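Local coordinates for antifreeze protein (Uncultured bacterium, PDB 6EIO) that probably binds ice, through two of its faces, and so acts as an antifreeze protein built on a beta-solenoid with a helix alongside, at residues A[56-61]-A[76-81]; A[37-42]-A[85-90]; A[193-198]-A[211-216]. All coordinates share one frame; numbering follows the deposited sequence.

The three contacts follow one face of the beta-solenoid, where strands 76-78, 55-58, 36-40, 207-214 and 193-196 lie next to one another in that order. Contact 1 and contact 3 join parallel strands within this face. Contact 2 sets helix 81-99 against strand 36-40 between them. The centre of contact 2 is about 8 Å from the centre of each of the others, whose own centres are about 14 Å apart. Lys87 of contact 2 ties all three: its NZ is 2.8 Å from Ser59 O of contact 1 and 2.7 Å from Arg215 O of contact 3. A sulfate ion, probably from the crystallisation liquor, sits at contact 3.

Contact 1: residues A[56-61]-A[76-81]; sequences LGLSPG and LHINDA
Leu56, Gly57 and Leu58 pair in parallel with Leu76, His77 and Ile78 as neighbouring strands in one face of the beta-solenoid, their axes 4.7 Å apart at closest approach and 9° from parallel. The hydrogen bonds pass back and forth, from His77 N to Leu56 O, from Leu58 N to His77 O, and from Asn79 N to Leu58 O. Leu56 and Leu76, each with CG anti to the backbone N, lie side by side and project in the same direction. Their branches meet at Leu56 CD2 and Leu76 CD1, 3.9 Å apart. Leu58 and Ile78 share that face, and all four touch Ile64 of strand 63-65. His77 points to the other face. His77 ND1 gives a bond of 2.7 Å to Asp80 OD2, nearly straight at 171° and in the ring plane, which fixes the ring's rotation. Asp80 OD1 in turn accepts from Ala83 N as the N-cap of helix 81-99.

Beyond the strands the contact passes to Asn79. Asn79 ND2 gives bent hydrogen bonds to Gly61 O (2.9 Å) and, longer, to Pro60 O (3.3 Å), from above each carbonyl plane. Asn79 OD1 lies 3.2 Å from Pro60 CA. The peptide bond before Pro60 is cis, and Ser59 OG is hydrogen-bonded to Asn84 of the helix. An alanine at Asn79 would probably leave the carbonyls of Pro60 and Gly61 without this amide donor and allow the turn more movement. The chemistry changes along the contact: backbone bonds and apolar leucine and isoleucine side chains join the strands, while the amide of Asn79, between strand 76-78 and the helix, helps to hold the turn after strand 55-58.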
loop_
_atom_site.group_PDB
_atom_site.type_symbol
_atom_site.label_atom_id
_atom_site.label_comp_id
_atom_site.label_asym_id
_atom_site.label_seq_id
_atom_site.Cartn_x
_atom_site.Cartn_y
_atom_site.Cartn_z
ATOM N N LEU A 56 -4.637 8.632 -11.096
ATOM C CA LEU A 56 -5.345 7.357 -11.171
ATOM C C LEU A 56 -4.979 6.703 -12.499
ATOM O O LEU A 56 -5.162 7.323 -13.555
ATOM C CB LEU A 56 -6.863 7.590 -11.080
ATOM C CG LEU A 56 -7.802 6.406 -11.313
ATOM C CD1 LEU A 56 -7.546 5.252 -10.358
ATOM C CD2 LEU A 56 -9.252 6.843 -11.210
ATOM N N GLY A 57 -4.464 5.479 -12.452
ATOM C CA GLY A 57 -4.010 4.787 -13.643
ATOM C C GLY A 57 -4.690 3.447 -13.844
ATOM O O GLY A 57 -5.009 2.738 -12.883
ATOM N N LEU A 58 -4.849 3.071 -15.115
ATOM C CA LEU A 58 -5.392 1.774 -15.501
ATOM C C LEU A 58 -4.718 1.349 -16.795
ATOM O O LEU A 58 -4.728 2.094 -17.776
ATOM C CB LEU A 58 -6.911 1.854 -15.689
ATOM C CG LEU A 58 -7.569 0.583 -16.211
ATOM C CD1 LEU A 58 -7.449 -0.581 -15.229
ATOM C CD2 LEU A 58 -9.029 0.860 -16.540
ATOM N N SER A 59 -4.153 0.141 -16.795
ATOM C CA SER A 59 -3.562 -0.439 -17.994
ATOM C C SER A 59 -3.261 -1.885 -17.659
ATOM O O SER A 59 -2.720 -2.135 -16.579
ATOM C CB SER A 59 -2.263 0.285 -18.339
ATOM O OG SER A 59 -1.564 -0.418 -19.354
ATOM N N PRO A 60 -3.555 -2.859 -18.537
ATOM C CA PRO A 60 -4.056 -2.707 -19.909
ATOM C C PRO A 60 -5.582 -2.664 -20.019
ATOM O O PRO A 60 -6.096 -2.542 -21.132
ATOM C CB PRO A 60 -3.525 -3.969 -20.586
ATOM C CG PRO A 60 -3.561 -4.986 -19.481
ATOM C CD PRO A 60 -3.162 -4.251 -18.247
ATOM N N GLY A 61 -6.302 -2.792 -18.910
ATOM C CA GLY A 61 -7.750 -2.715 -18.939
ATOM C C GLY A 61 -8.251 -1.343 -19.362
ATOM O O GLY A 61 -7.501 -0.371 -19.434
ATOM N N LEU A 76 -6.393 11.300 -14.759
ATOM C CA LEU A 76 -6.755 9.950 -15.161
ATOM C C LEU A 76 -5.892 9.517 -16.344
ATOM O O LEU A 76 -5.888 10.167 -17.399
ATOM C CB LEU A 76 -8.228 9.921 -15.553
ATOM C CG LEU A 76 -8.768 8.582 -16.044
ATOM C CD1 LEU A 76 -8.588 7.485 -15.005
ATOM C CD2 LEU A 76 -10.242 8.722 -16.417
ATOM N N HIS A 77 -5.209 8.385 -16.192
ATOM C CA HIS A 77 -4.288 7.848 -17.189
ATOM C C HIS A 77 -4.705 6.415 -17.512
ATOM O O HIS A 77 -4.466 5.510 -16.706
ATOM C CB HIS A 77 -2.871 7.858 -16.626
ATOM C CG HIS A 77 -2.293 9.223 -16.444
ATOM N ND1 HIS A 77 -1.880 9.981 -17.514
ATOM C CD2 HIS A 77 -2.026 9.967 -15.340
ATOM C CE1 HIS A 77 -1.397 11.133 -17.078
ATOM N NE2 HIS A 77 -1.461 11.153 -15.762
ATOM N N ILE A 78 -5.332 6.221 -18.673
ATOM C CA ILE A 78 -5.799 4.908 -19.111
ATOM C C ILE A 78 -5.065 4.550 -20.394
ATOM O O ILE A 78 -5.232 5.204 -21.430
ATOM C CB ILE A 78 -7.314 4.847 -19.337
ATOM C CG1 ILE A 78 -8.074 5.240 -18.075
ATOM C CG2 ILE A 78 -7.697 3.446 -19.792
ATOM C CD1 ILE A 78 -9.577 5.298 -18.260
ATOM N N ASN A 79 -4.224 3.521 -20.326
ATOM C CA ASN A 79 -3.550 2.992 -21.512
ATOM C C ASN A 79 -2.801 4.072 -22.281
ATOM O O ASN A 79 -2.704 4.032 -23.504
ATOM C CB ASN A 79 -4.519 2.218 -22.407
ATOM C CG ASN A 79 -4.992 0.967 -21.730
ATOM O OD1 ASN A 79 -4.189 0.292 -21.073
ATOM N ND2 ASN A 79 -6.280 0.668 -21.818
ATOM N N ASP A 80 -2.233 5.016 -21.563
ATOM C CA ASP A 80 -1.440 6.074 -22.147
ATOM C C ASP A 80 0.028 5.893 -21.765
ATOM O O ASP A 80 0.424 4.925 -21.107
ATOM C CB ASP A 80 -2.036 7.431 -21.771
ATOM C CG ASP A 80 -1.852 7.795 -20.309
ATOM O OD1 ASP A 80 -1.495 6.916 -19.501
ATOM O OD2 ASP A 80 -2.071 8.996 -19.982
ATOM N N ALA A 81 0.867 6.818 -22.200
ATOM C CA ALA A 81 2.289 6.631 -21.996
ATOM C C ALA A 81 2.629 6.481 -20.508
ATOM O O ALA A 81 3.408 5.598 -20.107
ATOM C CB ALA A 81 3.029 7.818 -22.601
#

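Contact 2: residues A[37-42]-A[85-90]; sequences AVIAGS and QAKLDI
Ile39 meets three residues of the helix, Ala86, Lys87 and Ile90, through two of its methyl groups. Ile39 CD1 rests on Ala86 CB at 3.7 Å. Ile39 CG2 meets Lys87 CD at 3.6 Å and Ile90 CD1 at 4.1 Å. The first torsion of Ile39 (chi1 -64°) sets CG1 beside the backbone N and CG2 anti to it, and CD1, anti to CA, extends to Ala86. The side chains of Ile39 and Lys87 run past one another in opposite senses. The aliphatic part of the lysine packs on the isoleucine, with Lys87 CE also 4.0 Å from Ile39 CG2. Lys87 CD and CE both pass 4.0 Å from Ala40 O. Lys87 NZ comes to 3.8 Å from Gly41 CA.

No hydrogen bond joins the two segments. The lysine chain curls, with chi2 to chi4 all about -50°, which brings NZ to partners just outside them. There it is held by hydrogen bonds to Arg215 O and Ser59 O. This puts the amino group at the ends of the strands on both sides of strand 36-40.

Leu213 extends the apolar patch, since both Ile39 and Ile90 touch it. The strand and helix segments run at 90° to each other, their axes 9.7 Å apart. Helix 81-99 thus lies across strand 36-40, which is itself flanked in the solenoid face by strands 55-58 and 207-214.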
loop_
_atom_site.group_PDB
_atom_site.type_symbol
_atom_site.label_atom_id
_atom_site.label_comp_id
_atom_site.label_asym_id
_atom_site.label_seq_id
_atom_site.Cartn_x
_atom_site.Cartn_y
_atom_site.Cartn_z
ATOM N N ALA A 37 -1.936 7.855 -6.792
ATOM C CA ALA A 37 -2.558 7.293 -5.597
ATOM C C ALA A 37 -3.100 5.885 -5.828
ATOM O O ALA A 37 -3.126 5.083 -4.882
ATOM C CB ALA A 37 -3.677 8.209 -5.112
ATOM N N VAL A 38 -3.583 5.599 -7.042
ATOM C CA VAL A 38 -4.245 4.337 -7.353
ATOM C C VAL A 38 -3.854 3.920 -8.761
ATOM O O VAL A 38 -3.920 4.744 -9.682
ATOM C CB VAL A 38 -5.779 4.479 -7.258
ATOM C CG1 VAL A 38 -6.458 3.166 -7.674
ATOM C CG2 VAL A 38 -6.215 4.876 -5.848
ATOM N N ILE A 39 -3.468 2.655 -8.929
ATOM C CA ILE A 39 -3.250 2.045 -10.238
ATOM C C ILE A 39 -3.897 0.669 -10.220
ATOM O O ILE A 39 -3.782 -0.052 -9.225
ATOM C CB ILE A 39 -1.742 1.867 -10.576
ATOM C CG1 ILE A 39 -1.056 3.222 -10.673
ATOM C CG2 ILE A 39 -1.563 1.024 -11.837
ATOM C CD1 ILE A 39 0.435 3.170 -10.957
ATOM N N ALA A 40 -4.555 0.302 -11.320
ATOM C CA ALA A 40 -5.083 -1.039 -11.500
ATOM C C ALA A 40 -4.660 -1.594 -12.853
ATOM O O ALA A 40 -4.209 -0.867 -13.746
ATOM C CB ALA A 40 -6.611 -1.044 -11.380
ATOM N N GLY A 41 -4.865 -2.900 -13.008
ATOM C CA GLY A 41 -4.591 -3.589 -14.254
ATOM C C GLY A 41 -5.833 -3.909 -15.065
ATOM O O GLY A 41 -5.915 -3.558 -16.242
ATOM N N SER A 42 -6.803 -4.587 -14.459
ATOM C CA SER A 42 -7.925 -5.089 -15.232
ATOM C C SER A 42 -9.088 -4.106 -15.314
ATOM O O SER A 42 -9.686 -3.959 -16.386
ATOM C CB SER A 42 -8.385 -6.440 -14.670
ATOM O OG SER A 42 -8.772 -6.321 -13.314
ATOM N N GLN A 85 3.968 2.980 -18.617
ATOM C CA GLN A 85 5.259 2.931 -17.942
ATOM C C GLN A 85 5.075 2.626 -16.456
ATOM O O GLN A 85 5.877 1.897 -15.853
ATOM C CB GLN A 85 6.042 4.233 -18.135
ATOM C CG GLN A 85 7.463 4.135 -17.603
ATOM C CD GLN A 85 8.288 3.112 -18.337
ATOM O OE1 GLN A 85 8.340 3.130 -19.567
ATOM N NE2 GLN A 85 8.943 2.224 -17.608
ATOM N N ALA A 86 4.019 3.166 -15.848
ATOM C CA ALA A 86 3.797 2.918 -14.431
ATOM C C ALA A 86 3.546 1.438 -14.165
ATOM O O ALA A 86 3.979 0.923 -13.133
ATOM C CB ALA A 86 2.651 3.781 -13.916
ATOM N N LYS A 87 2.873 0.729 -15.074
ATOM C CA LYS A 87 2.709 -0.719 -14.874
ATOM C C LYS A 87 4.050 -1.432 -14.887
ATOM O O LYS A 87 4.303 -2.314 -14.056
ATOM C CB LYS A 87 1.793 -1.350 -15.922
ATOM C CG LYS A 87 0.370 -0.815 -15.957
ATOM C CD LYS A 87 -0.357 -0.815 -14.628
ATOM C CE LYS A 87 -0.418 -2.191 -13.942
ATOM N NZ LYS A 87 -0.875 -3.283 -14.871
ATOM N N LEU A 88 4.925 -1.076 -15.832
ATOM C CA LEU A 88 6.263 -1.669 -15.859
ATOM C C LEU A 88 6.992 -1.373 -14.561
ATOM O O LEU A 88 7.691 -2.230 -14.005
ATOM C CB LEU A 88 7.067 -1.114 -17.047
ATOM C CG LEU A 88 6.516 -1.452 -18.431
ATOM C CD1 LEU A 88 7.255 -0.656 -19.499
ATOM C CD2 LEU A 88 6.620 -2.946 -18.710
ATOM N N ASP A 89 6.840 -0.145 -14.067
ATOM C CA ASP A 89 7.581 0.278 -12.885
ATOM C C ASP A 89 7.023 -0.343 -11.604
ATOM O O ASP A 89 7.804 -0.609 -10.672
ATOM C CB ASP A 89 7.637 1.810 -12.825
ATOM C CG ASP A 89 8.451 2.400 -13.966
ATOM O OD1 ASP A 89 9.132 1.659 -14.707
ATOM O OD2 ASP A 89 8.410 3.640 -14.101
ATOM N N ILE A 90 5.719 -0.624 -11.542
ATOM C CA ILE A 90 5.209 -1.340 -10.375
ATOM C C ILE A 90 5.574 -2.817 -10.425
ATOM O O ILE A 90 5.770 -3.425 -9.364
ATOM C CB ILE A 90 3.729 -1.073 -10.016
ATOM C CG1 ILE A 90 2.753 -1.685 -10.990
ATOM C CG2 ILE A 90 3.505 0.416 -9.814
ATOM C CD1 ILE A 90 1.307 -1.605 -10.503
#

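Contact 3: residues A[193-198]-A[211-216]; sequences TVIALE and RALARN. With SO4 (sulfate ion), chain F.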
loop_
_atom_site.group_PDB
_atom_site.type_symbol
_atom_site.label_atom_id
_atom_site.label_comp_id
_atom_site.label_asym_id
_atom_site.label_seq_id
_atom_site.Cartn_x
_atom_site.Cartn_y
_atom_site.Cartn_z
ATOM N N THR A 193 2.459 2.113 0.823
ATOM C CA THR A 193 2.306 1.712 -0.566
ATOM C C THR A 193 2.010 0.224 -0.616
ATOM O O THR A 193 2.850 -0.588 -0.211
ATOM C CB THR A 193 3.568 2.067 -1.358
ATOM O OG1 THR A 193 3.694 3.478 -1.432
ATOM C CG2 THR A 193 3.498 1.522 -2.770
ATOM N N VAL A 194 0.823 -0.117 -1.097
ATOM C CA VAL A 194 0.379 -1.505 -1.241
ATOM C C VAL A 194 0.578 -1.896 -2.704
ATOM O O VAL A 194 -0.011 -1.270 -3.587
ATOM C CB VAL A 194 -1.099 -1.655 -0.829
ATOM C CG1 VAL A 194 -1.541 -3.096 -1.008
ATOM C CG2 VAL A 194 -1.302 -1.189 0.605
ATOM N N ILE A 195 1.413 -2.900 -2.954
ATOM C CA ILE A 195 1.664 -3.384 -4.304
ATOM C C ILE A 195 1.188 -4.825 -4.351
ATOM O O ILE A 195 1.842 -5.707 -3.782
ATOM C CB ILE A 195 3.129 -3.283 -4.731
ATOM C CG1 ILE A 195 3.765 -1.961 -4.301
ATOM C CG2 ILE A 195 3.201 -3.480 -6.241
ATOM C CD1 ILE A 195 5.225 -1.846 -4.671
ATOM N N ALA A 196 0.041 -5.052 -4.985
ATOM C CA ALA A 196 -0.580 -6.365 -5.028
ATOM C C ALA A 196 -0.451 -6.963 -6.421
ATOM O O ALA A 196 -0.597 -6.266 -7.436
ATOM C CB ALA A 196 -2.056 -6.308 -4.662
ATOM N N LEU A 197 -0.220 -8.276 -6.481
ATOM C CA LEU A 197 -0.187 -8.938 -7.777
ATOM C C LEU A 197 -1.553 -8.907 -8.445
ATOM O O LEU A 197 -1.653 -8.733 -9.671
ATOM C CB LEU A 197 0.283 -10.382 -7.598
ATOM C CG LEU A 197 0.452 -11.176 -8.900
ATOM C CD1 LEU A 197 1.526 -10.547 -9.783
ATOM C CD2 LEU A 197 0.793 -12.610 -8.592
ATOM N N GLU A 198 -2.603 -9.132 -7.653
ATOM C CA GLU A 198 -3.952 -9.295 -8.171
ATOM C C GLU A 198 -4.778 -8.039 -7.890
ATOM O O GLU A 198 -4.582 -7.034 -8.579
ATOM C CB GLU A 198 -4.570 -10.613 -7.674
ATOM C CG GLU A 198 -3.814 -11.839 -8.214
ATOM C CD GLU A 198 -3.931 -12.049 -9.738
ATOM O OE1 GLU A 198 -4.739 -11.359 -10.409
ATOM O OE2 GLU A 198 -3.212 -12.930 -10.254
ATOM N N ARG A 211 -0.543 4.480 -1.379
ATOM C CA ARG A 211 -0.893 4.155 -2.757
ATOM C C ARG A 211 -1.463 2.755 -2.785
ATOM O O ARG A 211 -0.988 1.866 -2.067
ATOM C CB ARG A 211 0.323 4.164 -3.692
ATOM C CG ARG A 211 1.076 5.466 -3.685
ATOM C CD ARG A 211 2.260 5.393 -4.633
ATOM N NE ARG A 211 3.041 6.619 -4.578
ATOM C CZ ARG A 211 3.887 6.911 -3.603
ATOM N NH1 ARG A 211 4.084 6.046 -2.600
ATOM N NH2 ARG A 211 4.559 8.057 -3.630
ATOM N N ALA A 212 -2.434 2.550 -3.673
ATOM C CA ALA A 212 -3.009 1.230 -3.934
ATOM C C ALA A 212 -2.655 0.869 -5.367
ATOM O O ALA A 212 -3.244 1.412 -6.300
ATOM C CB ALA A 212 -4.513 1.248 -3.725
ATOM N N LEU A 213 -1.681 -0.034 -5.525
ATOM C CA LEU A 213 -1.090 -0.352 -6.827
ATOM C C LEU A 213 -1.345 -1.837 -7.107
ATOM O O LEU A 213 -0.653 -2.704 -6.560
ATOM C CB LEU A 213 0.408 -0.029 -6.820
ATOM C CG LEU A 213 0.769 1.381 -6.348
ATOM C CD1 LEU A 213 2.273 1.575 -6.337
ATOM C CD2 LEU A 213 0.093 2.480 -7.181
ATOM N N ALA A 214 -2.346 -2.118 -7.936
ATOM C CA ALA A 214 -2.700 -3.475 -8.304
ATOM C C ALA A 214 -2.145 -3.763 -9.696
ATOM O O ALA A 214 -2.406 -3.026 -10.649
ATOM C CB ALA A 214 -4.215 -3.655 -8.290
ATOM N N ARG A 215 -1.373 -4.837 -9.804
ATOM C CA ARG A 215 -0.721 -5.153 -11.065
ATOM C C ARG A 215 -1.689 -5.746 -12.082
ATOM O O ARG A 215 -1.874 -5.195 -13.174
ATOM C CB ARG A 215 0.454 -6.100 -10.845
ATOM C CG ARG A 215 1.632 -5.423 -10.149
ATOM C CD ARG A 215 2.816 -6.371 -9.969
ATOM N NE ARG A 215 3.206 -6.965 -11.251
ATOM C CZ ARG A 215 3.933 -8.058 -11.397
ATOM N NH1 ARG A 215 4.432 -8.655 -10.333
ATOM N NH2 ARG A 215 4.151 -8.544 -12.610
ATOM N N ASN A 216 -2.283 -6.896 -11.759
ATOM C CA ASN A 216 -3.024 -7.627 -12.774
ATOM C C ASN A 216 -4.526 -7.605 -12.582
ATOM O O ASN A 216 -5.260 -7.860 -13.542
ATOM C CB ASN A 216 -2.491 -9.054 -12.877
ATOM C CG ASN A 216 -1.058 -9.067 -13.349
ATOM O OD1 ASN A 216 -0.618 -8.180 -14.098
ATOM N ND2 ASN A 216 -0.303 -10.050 -12.902
HETATM S S SO4 F . 6.977 -10.682 -14.083
HETATM O O1 SO4 F . 7.315 -12.038 -14.517
HETATM O O2 SO4 F . 8.164 -10.042 -13.509
HETATM O O3 SO4 F . 5.882 -10.731 -13.118
HETATM O O4 SO4 F . 6.542 -9.926 -15.260
#
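Thr193 to Ala196 and Arg211 to Ala214 pair in parallel as neighbouring strands of the beta-solenoid, the fold of this ice-binding family. Backbone bonds cross in both directions, such as Val194 N to Arg211 O, 2.9 Å and close to straight. Leu213 CD1 packs on Thr193 CG2 at 3.8 Å. Arg211 runs straight from CG to NE (chi2 and chi3 near 180°), and Arg211 NH1 gives a hydrogen bond of 2.8 Å to Thr193 OG1 in the guanidinium plane. NH2 is bonded to Asn34 O.

Past the strands, Asn216 N is bonded to Leu197 O, and the side chain of Arg215 runs beside residues 193-198. Arg215 CB lies 3.6 Å from both Ala196 O and Leu197 O. CG is also close to Ala196 O. A chi3 of 54° then turns NE out of line with CB, CG and CD. Arg215 CZ is 3.8 Å from Leu197 CD1, which sits over one face of the guanidinium, toward the rim, and is 3.5 Å from Arg215 NH1. Tyr94 of helix 81-99 makes a cation-pi contact with the same group. At the tip, Arg215 NH2 gives a nearly straight bond (171°) to O3 of a sulfate probably from the crystallisation liquor; O3 lies in the guanidinium plane, 2.8 Å from NH2.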